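Local coordinates for uncharacterized protein (Pseudomonas aeruginosa, PDB 4E72), which is of unknown function and belongs to the DUF3298 family, with a signal sequence suggesting that it is exported, probably as a lipoprotein, at residues Asp135-Gln141 against Gly215-Leu221; Phe145-Glu150 against Phe174-Val180. One frame throughout, in Å; residues are numbered along the deposited sequence.

Contact 1: Asp135-Gln141 against Gly215-Leu221; sequences DMLVPGQ and GIVKPNL
Ile-216, Lys-218 and Val-138 bury the most surface where the chain leaving helix 133-136 meets the loop that follows strand 205-208. The carbonyl of Ile-216 receives the N-H of Val-138 at 2.8 Å from O to N, nearly straight at 175°. Next to it the N-H of Lys-218 reaches Met-136 O over 2.9 Å. These two bonds flank Leu-137 and Val-217, a non-hydrogen-bonded antiparallel pair that forms an isolated beta bridge between loops. The side chain of Ile-216 starts away from the partner, but CG2 returns to lie 4.0 Å from Leu-137 CD2. Leu-137 CD2 also packs 3.9 Å from Val-217 CG2; branched aliphatic groups suit this side, where Phe-145 of helix 142-159 also covers Leu-137 and Ile-216. Val-138 presses its CB and CG2 against the carbonyl oxygens of Gly-215 and Ile-216, then opens a type II turn with the positive-phi Gly-140 at its third position. Because the Lys-218 chain is extended beyond CG (chi2 168°), its methylenes can pass along the backbone of Asp-135 to Leu-137 and bring NZ to a 2.7 Å hydrogen bond with Asp-135 O, above the carbonyl plane. Leu-221 closes this end by setting CD1 3.6 Å from Met-136 CA. The carboxylate of Asp-135 turns instead to the backbone N-H of Ser-132. All three hydrogen bonds end on main-chain oxygens, which implies that the polar pairing depends little on the identity of acceptor side chains, while Ile-216, Val-138, Leu-137 and Leu-221 add apolar packing.

Contact 2: Phe145-Glu150 against Phe174-Val180; sequences FWKQAE and FQRTPHV
Phe-145 meets Val-180 from the opposite direction, bringing ring atom CZ to 4.0 Å from Val-180 CG1. Its CG lies anti to the backbone N (chi1 177°), which swings the ring along the helix flank and under the next side chain. Trp-146 is covered on both faces: the edge of the Phe-145 ring, through CD2, meets one, and Arg-176 lies over the other. The arginine chain, extended from CG to NE, places CG 3.7 Å from the centroid of the six-membered ring in a CH-pi contact, then lays its guanidinium flat on the indole with the planes only 10° apart. A broad, electron-rich indole suits both the methylenes and the cation. At the ring edge, Trp-146 CH2 approaches Thr-177 O to 3.3 Å, while NE1 bonds Glu-142 one helical turn earlier. Here helix 142-159 packs against the chain leading into the edge strand of the antiparallel sheet 179-181, 187-190 and 205-208, and Leu-189 of the middle strand touches Phe-145, Trp-146 and Ala-149. The small Ala-149 lets the Phe-174 ring come close, its CB 3.5 Å from CZ. Glu-150 offers CA over the face of that ring, while its CG lies 3.4 Å from Phe-174 CD2.

How the contacts relate
Contact 2 is the more buried and joins helix 142-159 to edge strand 179-181 and its approach mainly through rings and aliphatic groups. Contact 1, farther from the chain centre and partly buried, ties the end of helix 133-136 and the following turn to the loop after strand 205-208 through backbone hydrogen bonds. In sequence, contact 2 falls between the segments of contact 1. Phe-145 is the main shared neighbour, its CA 3.7 Å from Ile-216 CG2 and its CD1 3.9 Å from Leu-137 CD2; Met-136 CE also reaches Val-180 O at 3.9 Å. Contact 1 spends its lysine on a main-chain oxygen; at the exposed margin of contact 2 an arginine covers an aromatic face.

Contact 1: Asp135-Gln141 against Gly215-Leu221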
ATOM      1  N   ASP A 135     -14.857  -7.910  -1.647  1.00 42.50           N
ATOM      2  CA  ASP A 135     -14.577  -9.331  -1.899  1.00 42.19           C
ATOM      3  C   ASP A 135     -14.097 -10.077  -0.641  1.00 43.20           C
ATOM      4  O   ASP A 135     -14.201 -11.289  -0.610  1.00 44.66           O
ATOM      5  CB  ASP A 135     -13.507  -9.488  -2.992  1.00 44.16           C
ATOM      6  CG  ASP A 135     -13.869  -8.904  -4.340  1.00 62.96           C
ATOM      7  OD1 ASP A 135     -15.054  -9.029  -4.745  1.00 67.96           O
ATOM      8  OD2 ASP A 135     -12.958  -8.339  -5.011  1.00 66.07           O
HETATM    9  N   MSE A 136     -13.584  -9.382   0.382  1.00 36.59           N
HETATM   10  CA  MSE A 136     -13.096 -10.060   1.589  1.00 36.07           C
HETATM   11  C   MSE A 136     -14.174 -10.259   2.655  1.00 39.23           C
HETATM   12  O   MSE A 136     -13.964 -11.036   3.592  1.00 38.87           O
HETATM   13  CB  MSE A 136     -11.935  -9.293   2.232  1.00 37.38           C
HETATM   14  CG  MSE A 136     -10.717  -9.090   1.337  1.00 44.76           C
HETATM   15 SE   MSE A 136      -9.599  -7.742   2.207  0.75 53.92          SE
HETATM   16  CE  MSE A 136      -8.514  -7.142   0.686  1.00 49.93           C
ATOM     17  N   LEU A 137     -15.305  -9.552   2.535  1.00 35.32           N
ATOM     18  CA  LEU A 137     -16.313  -9.554   3.586  1.00 35.59           C
ATOM     19  C   LEU A 137     -17.546 -10.361   3.314  1.00 40.11           C
ATOM     20  O   LEU A 137     -17.924 -10.591   2.167  1.00 39.95           O
ATOM     21  CB  LEU A 137     -16.750  -8.103   3.908  1.00 35.33           C
ATOM     22  CG  LEU A 137     -15.649  -7.143   4.393  1.00 38.14           C
ATOM     23  CD1 LEU A 137     -16.172  -5.774   4.518  1.00 38.08           C
ATOM     24  CD2 LEU A 137     -15.029  -7.587   5.717  1.00 40.09           C
ATOM     25  N   VAL A 138     -18.171 -10.800   4.415  1.00 37.17           N
ATOM     26  CA  VAL A 138     -19.472 -11.456   4.436  1.00 37.75           C
ATOM     27  C   VAL A 138     -20.477 -10.358   3.983  1.00 41.31           C
ATOM     28  O   VAL A 138     -20.359  -9.209   4.435  1.00 38.11           O
ATOM     29  CB  VAL A 138     -19.782 -12.066   5.838  1.00 41.69           C
ATOM     30  CG1 VAL A 138     -21.252 -12.447   5.977  1.00 42.82           C
ATOM     31  CG2 VAL A 138     -18.882 -13.275   6.131  1.00 40.83           C
ATOM     32  N   PRO A 139     -21.363 -10.652   2.999  1.00 40.44           N
ATOM     33  CA  PRO A 139     -22.301  -9.610   2.508  1.00 40.80           C
ATOM     34  C   PRO A 139     -23.075  -8.906   3.629  1.00 45.87           C
ATOM     35  O   PRO A 139     -23.650  -9.562   4.508  1.00 46.03           O
ATOM     36  CB  PRO A 139     -23.259 -10.383   1.602  1.00 43.78           C
ATOM     37  CG  PRO A 139     -22.533 -11.617   1.223  1.00 48.25           C
ATOM     38  CD  PRO A 139     -21.574 -11.948   2.325  1.00 42.38           C
ATOM     39  N   GLY A 140     -23.057  -7.573   3.576  1.00 42.81           N
ATOM     40  CA  GLY A 140     -23.684  -6.681   4.544  1.00 42.46           C
ATOM     41  C   GLY A 140     -22.851  -6.367   5.782  1.00 43.49           C
ATOM     42  O   GLY A 140     -23.332  -5.651   6.660  1.00 43.46           O
ATOM     43  N   GLN A 141     -21.589  -6.844   5.870  1.00 38.04           N
ATOM     44  CA  GLN A 141     -20.805  -6.639   7.105  1.00 36.64           C
ATOM     45  C   GLN A 141     -19.745  -5.527   7.086  1.00 39.06           C
ATOM     46  O   GLN A 141     -18.947  -5.471   8.025  1.00 39.28           O
ATOM     47  CB  GLN A 141     -20.146  -7.955   7.573  1.00 37.36           C
ATOM     48  CG  GLN A 141     -21.130  -9.143   7.749  1.00 44.65           C
ATOM     49  CD  GLN A 141     -22.383  -8.806   8.537  1.00 56.77           C
ATOM     50  OE1 GLN A 141     -23.492  -8.744   7.995  1.00 57.69           O
ATOM     51  NE2 GLN A 141     -22.235  -8.568   9.827  1.00 41.75           N
ATOM     52  N   GLY A 215     -17.560 -14.029  11.132  1.00 39.98           N
ATOM     53  CA  GLY A 215     -18.838 -13.621  10.556  1.00 39.01           C
ATOM     54  C   GLY A 215     -18.773 -12.256   9.901  1.00 40.45           C
ATOM     55  O   GLY A 215     -19.802 -11.723   9.481  1.00 39.21           O
ATOM     56  N   ILE A 216     -17.549 -11.668   9.825  1.00 35.06           N
ATOM     57  CA  ILE A 216     -17.298 -10.373   9.211  1.00 32.28           C
ATOM     58  C   ILE A 216     -16.471 -10.620   7.945  1.00 37.24           C
ATOM     59  O   ILE A 216     -16.915 -10.285   6.850  1.00 37.75           O
ATOM     60  CB  ILE A 216     -16.648  -9.313  10.153  1.00 33.93           C
ATOM     61  CG1 ILE A 216     -17.385  -9.105  11.515  1.00 35.80           C
ATOM     62  CG2 ILE A 216     -16.473  -7.994   9.434  1.00 29.29           C
ATOM     63  CD1 ILE A 216     -18.866  -9.054  11.523  1.00 52.24           C
ATOM     64  N   VAL A 217     -15.265 -11.179   8.102  1.00 33.69           N
ATOM     65  CA  VAL A 217     -14.392 -11.542   6.985  1.00 32.11           C
ATOM     66  C   VAL A 217     -14.796 -12.989   6.568  1.00 38.12           C
ATOM     67  O   VAL A 217     -15.132 -13.786   7.432  1.00 38.37           O
ATOM     68  CB  VAL A 217     -12.890 -11.405   7.389  1.00 34.71           C
ATOM     69  CG1 VAL A 217     -11.973 -12.048   6.355  1.00 34.62           C
ATOM     70  CG2 VAL A 217     -12.499  -9.934   7.607  1.00 33.17           C
ATOM     71  N   LYS A 218     -14.841 -13.290   5.262  1.00 36.09           N
ATOM     72  CA  LYS A 218     -15.157 -14.618   4.726  1.00 36.67           C
ATOM     73  C   LYS A 218     -14.246 -15.684   5.379  1.00 41.40           C
ATOM     74  O   LYS A 218     -13.046 -15.456   5.473  1.00 39.13           O
ATOM     75  CB  LYS A 218     -14.981 -14.614   3.207  1.00 38.85           C
ATOM     76  CG  LYS A 218     -16.159 -13.984   2.473  1.00 44.00           C
ATOM     77  CD  LYS A 218     -15.827 -13.741   1.032  1.00 46.86           C
ATOM     78  CE  LYS A 218     -17.041 -13.292   0.259  1.00 55.88           C
ATOM     79  NZ  LYS A 218     -16.663 -12.469  -0.917  1.00 54.80           N
ATOM     80  N   PRO A 219     -14.796 -16.812   5.907  1.00 41.11           N
ATOM     81  CA  PRO A 219     -13.942 -17.798   6.608  1.00 41.97           C
ATOM     82  C   PRO A 219     -12.778 -18.385   5.783  1.00 47.18           C
ATOM     83  O   PRO A 219     -11.733 -18.695   6.354  1.00 46.37           O
ATOM     84  CB  PRO A 219     -14.924 -18.898   7.004  1.00 45.36           C
ATOM     85  CG  PRO A 219     -16.258 -18.246   7.006  1.00 49.20           C
ATOM     86  CD  PRO A 219     -16.217 -17.210   5.929  1.00 42.85           C
ATOM     87  N   ASN A 220     -12.956 -18.549   4.457  1.00 44.70           N
ATOM     88  CA  ASN A 220     -11.960 -19.105   3.520  1.00 44.34           C
ATOM     89  C   ASN A 220     -10.721 -18.205   3.325  1.00 46.98           C
ATOM     90  O   ASN A 220      -9.750 -18.634   2.690  1.00 47.67           O
ATOM     91  CB  ASN A 220     -12.612 -19.370   2.151  1.00 49.20           C
ATOM     92  CG  ASN A 220     -13.555 -18.277   1.647  1.00 73.90           C
ATOM     93  OD1 ASN A 220     -14.763 -18.251   1.958  1.00 58.01           O
ATOM     94  ND2 ASN A 220     -13.041 -17.386   0.808  1.00 69.44           N
ATOM     95  N   LEU A 221     -10.760 -16.969   3.853  1.00 39.45           N
ATOM     96  CA  LEU A 221      -9.684 -15.999   3.760  1.00 37.79           C
ATOM     97  C   LEU A 221      -8.928 -15.879   5.089  1.00 40.45           C
ATOM     98  O   LEU A 221      -7.956 -15.120   5.168  1.00 38.75           O
ATOM     99  CB  LEU A 221     -10.231 -14.627   3.320  1.00 36.80           C
ATOM    100  CG  LEU A 221     -10.773 -14.557   1.892  1.00 41.27           C
ATOM    101  CD1 LEU A 221     -11.480 -13.230   1.653  1.00 40.55           C
ATOM    102  CD2 LEU A 221      -9.660 -14.771   0.855  1.00 42.32           C
TER

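Contact 2: Phe145-Glu150 against Phe174-Val180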
ATOM      1  N   PHE A 145     -17.225  -4.410  10.142  1.00 33.25           N
ATOM      2  CA  PHE A 145     -15.765  -4.370   9.952  1.00 32.20           C
ATOM      3  C   PHE A 145     -15.159  -3.056  10.492  1.00 36.32           C
ATOM      4  O   PHE A 145     -14.161  -3.090  11.224  1.00 34.81           O
ATOM      5  CB  PHE A 145     -15.395  -4.543   8.472  1.00 33.28           C
ATOM      6  CG  PHE A 145     -13.912  -4.450   8.175  1.00 34.54           C
ATOM      7  CD1 PHE A 145     -13.076  -5.546   8.372  1.00 35.41           C
ATOM      8  CD2 PHE A 145     -13.359  -3.273   7.663  1.00 35.93           C
ATOM      9  CE1 PHE A 145     -11.724  -5.474   8.060  1.00 35.50           C
ATOM     10  CE2 PHE A 145     -12.006  -3.198   7.369  1.00 38.43           C
ATOM     11  CZ  PHE A 145     -11.191  -4.296   7.585  1.00 36.42           C
ATOM     12  N   TRP A 146     -15.772  -1.910  10.166  1.00 33.82           N
ATOM     13  CA  TRP A 146     -15.204  -0.642  10.610  1.00 33.82           C
ATOM     14  C   TRP A 146     -15.431  -0.441  12.110  1.00 40.35           C
ATOM     15  O   TRP A 146     -14.639   0.267  12.731  1.00 40.62           O
ATOM     16  CB  TRP A 146     -15.671   0.543   9.752  1.00 30.94           C
ATOM     17  CG  TRP A 146     -15.163   0.437   8.341  1.00 30.35           C
ATOM     18  CD1 TRP A 146     -15.883   0.076   7.241  1.00 33.58           C
ATOM     19  CD2 TRP A 146     -13.795   0.569   7.901  1.00 28.26           C
ATOM     20  NE1 TRP A 146     -15.068   0.038   6.133  1.00 32.00           N
ATOM     21  CE2 TRP A 146     -13.776   0.304   6.515  1.00 31.52           C
ATOM     22  CE3 TRP A 146     -12.589   0.905   8.541  1.00 27.71           C
ATOM     23  CZ2 TRP A 146     -12.600   0.374   5.757  1.00 29.25           C
ATOM     24  CZ3 TRP A 146     -11.422   0.926   7.802  1.00 27.87           C
ATOM     25  CH2 TRP A 146     -11.432   0.671   6.423  1.00 28.21           C
ATOM     26  N   LYS A 147     -16.417  -1.148  12.707  1.00 37.80           N
ATOM     27  CA  LYS A 147     -16.625  -1.131  14.160  1.00 38.86           C
ATOM     28  C   LYS A 147     -15.457  -1.814  14.852  1.00 41.76           C
ATOM     29  O   LYS A 147     -15.007  -1.310  15.876  1.00 43.35           O
ATOM     30  CB  LYS A 147     -17.954  -1.792  14.570  1.00 43.80           C
ATOM     31  CG  LYS A 147     -19.183  -0.964  14.196  1.00 63.94           C
ATOM     32  CD  LYS A 147     -19.501   0.171  15.166  1.00 77.25           C
ATOM     33  CE  LYS A 147     -20.833   0.824  14.849  1.00 92.72           C
ATOM     34  NZ  LYS A 147     -22.000  -0.067  15.131  1.00 95.57           N
ATOM     35  N   GLN A 148     -14.920  -2.917  14.264  1.00 36.15           N
ATOM     36  CA  GLN A 148     -13.740  -3.635  14.775  1.00 35.24           C
ATOM     37  C   GLN A 148     -12.466  -2.836  14.532  1.00 38.19           C
ATOM     38  O   GLN A 148     -11.530  -2.914  15.327  1.00 39.18           O
ATOM     39  CB  GLN A 148     -13.609  -5.042  14.158  1.00 36.57           C
ATOM     40  CG  GLN A 148     -14.799  -5.973  14.451  1.00 47.19           C
ATOM     41  CD  GLN A 148     -15.167  -6.022  15.913  1.00 59.39           C
ATOM     42  OE1 GLN A 148     -14.361  -6.408  16.760  1.00 54.71           O
ATOM     43  NE2 GLN A 148     -16.376  -5.578  16.245  1.00 49.80           N
ATOM     44  N   ALA A 149     -12.436  -2.064  13.442  1.00 35.06           N
ATOM     45  CA  ALA A 149     -11.337  -1.166  13.071  1.00 34.66           C
ATOM     46  C   ALA A 149     -11.217  -0.060  14.119  1.00 41.66           C
ATOM     47  O   ALA A 149     -10.104   0.299  14.490  1.00 39.82           O
ATOM     48  CB  ALA A 149     -11.594  -0.572  11.694  1.00 34.07           C
ATOM     49  N   GLU A 150     -12.383   0.449  14.619  1.00 41.70           N
ATOM     50  CA  GLU A 150     -12.495   1.462  15.684  1.00 42.63           C
ATOM     51  C   GLU A 150     -11.824   0.937  16.978  1.00 45.45           C
ATOM     52  O   GLU A 150     -11.134   1.684  17.665  1.00 45.36           O
ATOM     53  CB  GLU A 150     -13.977   1.794  15.957  1.00 45.08           C
ATOM     54  CG  GLU A 150     -14.621   2.769  14.989  1.00 59.75           C
ATOM     55  CD  GLU A 150     -16.140   2.795  14.908  1.00 86.51           C
ATOM     56  OE1 GLU A 150     -16.799   2.989  15.956  1.00 73.29           O
ATOM     57  OE2 GLU A 150     -16.669   2.691  13.776  1.00 82.63           O
ATOM     58  N   PHE A 174     -10.908   9.020  14.293  1.00 38.89           N
ATOM     59  CA  PHE A 174     -10.788   7.797  13.526  1.00 36.85           C
ATOM     60  C   PHE A 174     -11.383   8.038  12.117  1.00 39.98           C
ATOM     61  O   PHE A 174     -12.346   8.800  11.954  1.00 40.50           O
ATOM     62  CB  PHE A 174     -11.465   6.630  14.257  1.00 38.19           C
ATOM     63  CG  PHE A 174     -11.322   5.313  13.528  1.00 38.57           C
ATOM     64  CD1 PHE A 174     -10.065   4.807  13.209  1.00 39.69           C
ATOM     65  CD2 PHE A 174     -12.442   4.616  13.092  1.00 40.29           C
ATOM     66  CE1 PHE A 174      -9.935   3.606  12.512  1.00 39.42           C
ATOM     67  CE2 PHE A 174     -12.306   3.420  12.380  1.00 41.74           C
ATOM     68  CZ  PHE A 174     -11.058   2.911  12.117  1.00 38.07           C
ATOM     69  N   GLN A 175     -10.759   7.431  11.119  1.00 34.02           N
ATOM     70  CA  GLN A 175     -11.112   7.556   9.705  0.50 33.21           C
ATOM     71  C   GLN A 175     -10.997   6.203   9.049  1.00 35.03           C
ATOM     72  O   GLN A 175     -10.237   5.369   9.539  1.00 31.86           O
ATOM     73  CB  GLN A 175     -10.116   8.545   9.036  0.50 34.61           C
ATOM     74  CG  GLN A 175     -10.664   9.310   7.839  0.50 50.71           C
ATOM     75  CD  GLN A 175      -9.584   9.941   6.989  0.50 62.42           C
ATOM     76  OE1 GLN A 175      -8.709  10.670   7.472  0.50 57.89           O
ATOM     77  NE2 GLN A 175      -9.657   9.716   5.685  0.50 50.61           N
ATOM     78  N   ARG A 176     -11.697   5.978   7.928  1.00 32.33           N
ATOM     79  CA  ARG A 176     -11.525   4.723   7.200  1.00 31.17           C
ATOM     80  C   ARG A 176     -10.236   4.822   6.389  1.00 34.29           C
ATOM     81  O   ARG A 176      -9.692   5.914   6.211  1.00 32.53           O
ATOM     82  CB  ARG A 176     -12.713   4.438   6.254  1.00 29.96           C
ATOM     83  CG  ARG A 176     -14.038   4.061   6.921  1.00 28.11           C
ATOM     84  CD  ARG A 176     -15.069   3.843   5.829  1.00 20.75           C
ATOM     85  NE  ARG A 176     -16.398   3.542   6.351  1.00 28.58           N
ATOM     86  CZ  ARG A 176     -17.379   3.015   5.626  1.00 44.35           C
ATOM     87  NH1 ARG A 176     -17.191   2.744   4.337  1.00 32.35           N
ATOM     88  NH2 ARG A 176     -18.551   2.742   6.183  1.00 25.20           N
ATOM     89  N   THR A 177      -9.785   3.704   5.841  1.00 31.39           N
ATOM     90  CA  THR A 177      -8.622   3.693   4.972  1.00 29.69           C
ATOM     91  C   THR A 177      -8.907   2.789   3.779  1.00 32.57           C
ATOM     92  O   THR A 177      -9.548   1.772   3.976  1.00 34.01           O
ATOM     93  CB  THR A 177      -7.319   3.285   5.731  1.00 28.88           C
ATOM     94  OG1 THR A 177      -6.219   3.369   4.814  1.00 27.52           O
ATOM     95  CG2 THR A 177      -7.383   1.870   6.368  1.00 24.90           C
ATOM     96  N   PRO A 178      -8.462   3.118   2.541  1.00 30.54           N
ATOM     97  CA  PRO A 178      -8.634   2.162   1.430  1.00 30.14           C
ATOM     98  C   PRO A 178      -7.630   0.989   1.486  1.00 32.99           C
ATOM     99  O   PRO A 178      -7.811   0.038   0.729  1.00 35.72           O
ATOM    100  CB  PRO A 178      -8.374   3.007   0.172  1.00 31.20           C
ATOM    101  CG  PRO A 178      -7.830   4.280   0.626  1.00 35.64           C
ATOM    102  CD  PRO A 178      -7.703   4.312   2.108  1.00 31.63           C
ATOM    103  N   HIS A 179      -6.584   1.040   2.358  1.00 25.85           N
ATOM    104  CA  HIS A 179      -5.475   0.056   2.397  1.00 24.18           C
ATOM    105  C   HIS A 179      -5.626  -0.956   3.511  1.00 29.83           C
ATOM    106  O   HIS A 179      -5.280  -0.708   4.671  1.00 30.93           O
ATOM    107  CB  HIS A 179      -4.107   0.767   2.523  1.00 24.75           C
ATOM    108  CG  HIS A 179      -4.013   2.082   1.791  1.00 27.34           C
ATOM    109  ND1 HIS A 179      -4.274   2.176   0.424  1.00 28.55           N
ATOM    110  CD2 HIS A 179      -3.624   3.293   2.247  1.00 29.80           C
ATOM    111  CE1 HIS A 179      -4.069   3.438   0.103  1.00 28.74           C
ATOM    112  NE2 HIS A 179      -3.627   4.146   1.154  1.00 29.52           N
ATOM    113  N   VAL A 180      -6.120  -2.129   3.130  1.00 27.37           N
ATOM    114  CA  VAL A 180      -6.416  -3.244   4.012  1.00 26.80           C
ATOM    115  C   VAL A 180      -5.667  -4.440   3.492  1.00 29.14           C
ATOM    116  O   VAL A 180      -5.847  -4.784   2.332  1.00 28.69           O
ATOM    117  CB  VAL A 180      -7.958  -3.512   4.062  1.00 31.02           C
ATOM    118  CG1 VAL A 180      -8.298  -4.771   4.884  1.00 31.15           C
ATOM    119  CG2 VAL A 180      -8.732  -2.306   4.589  1.00 30.54           C
TER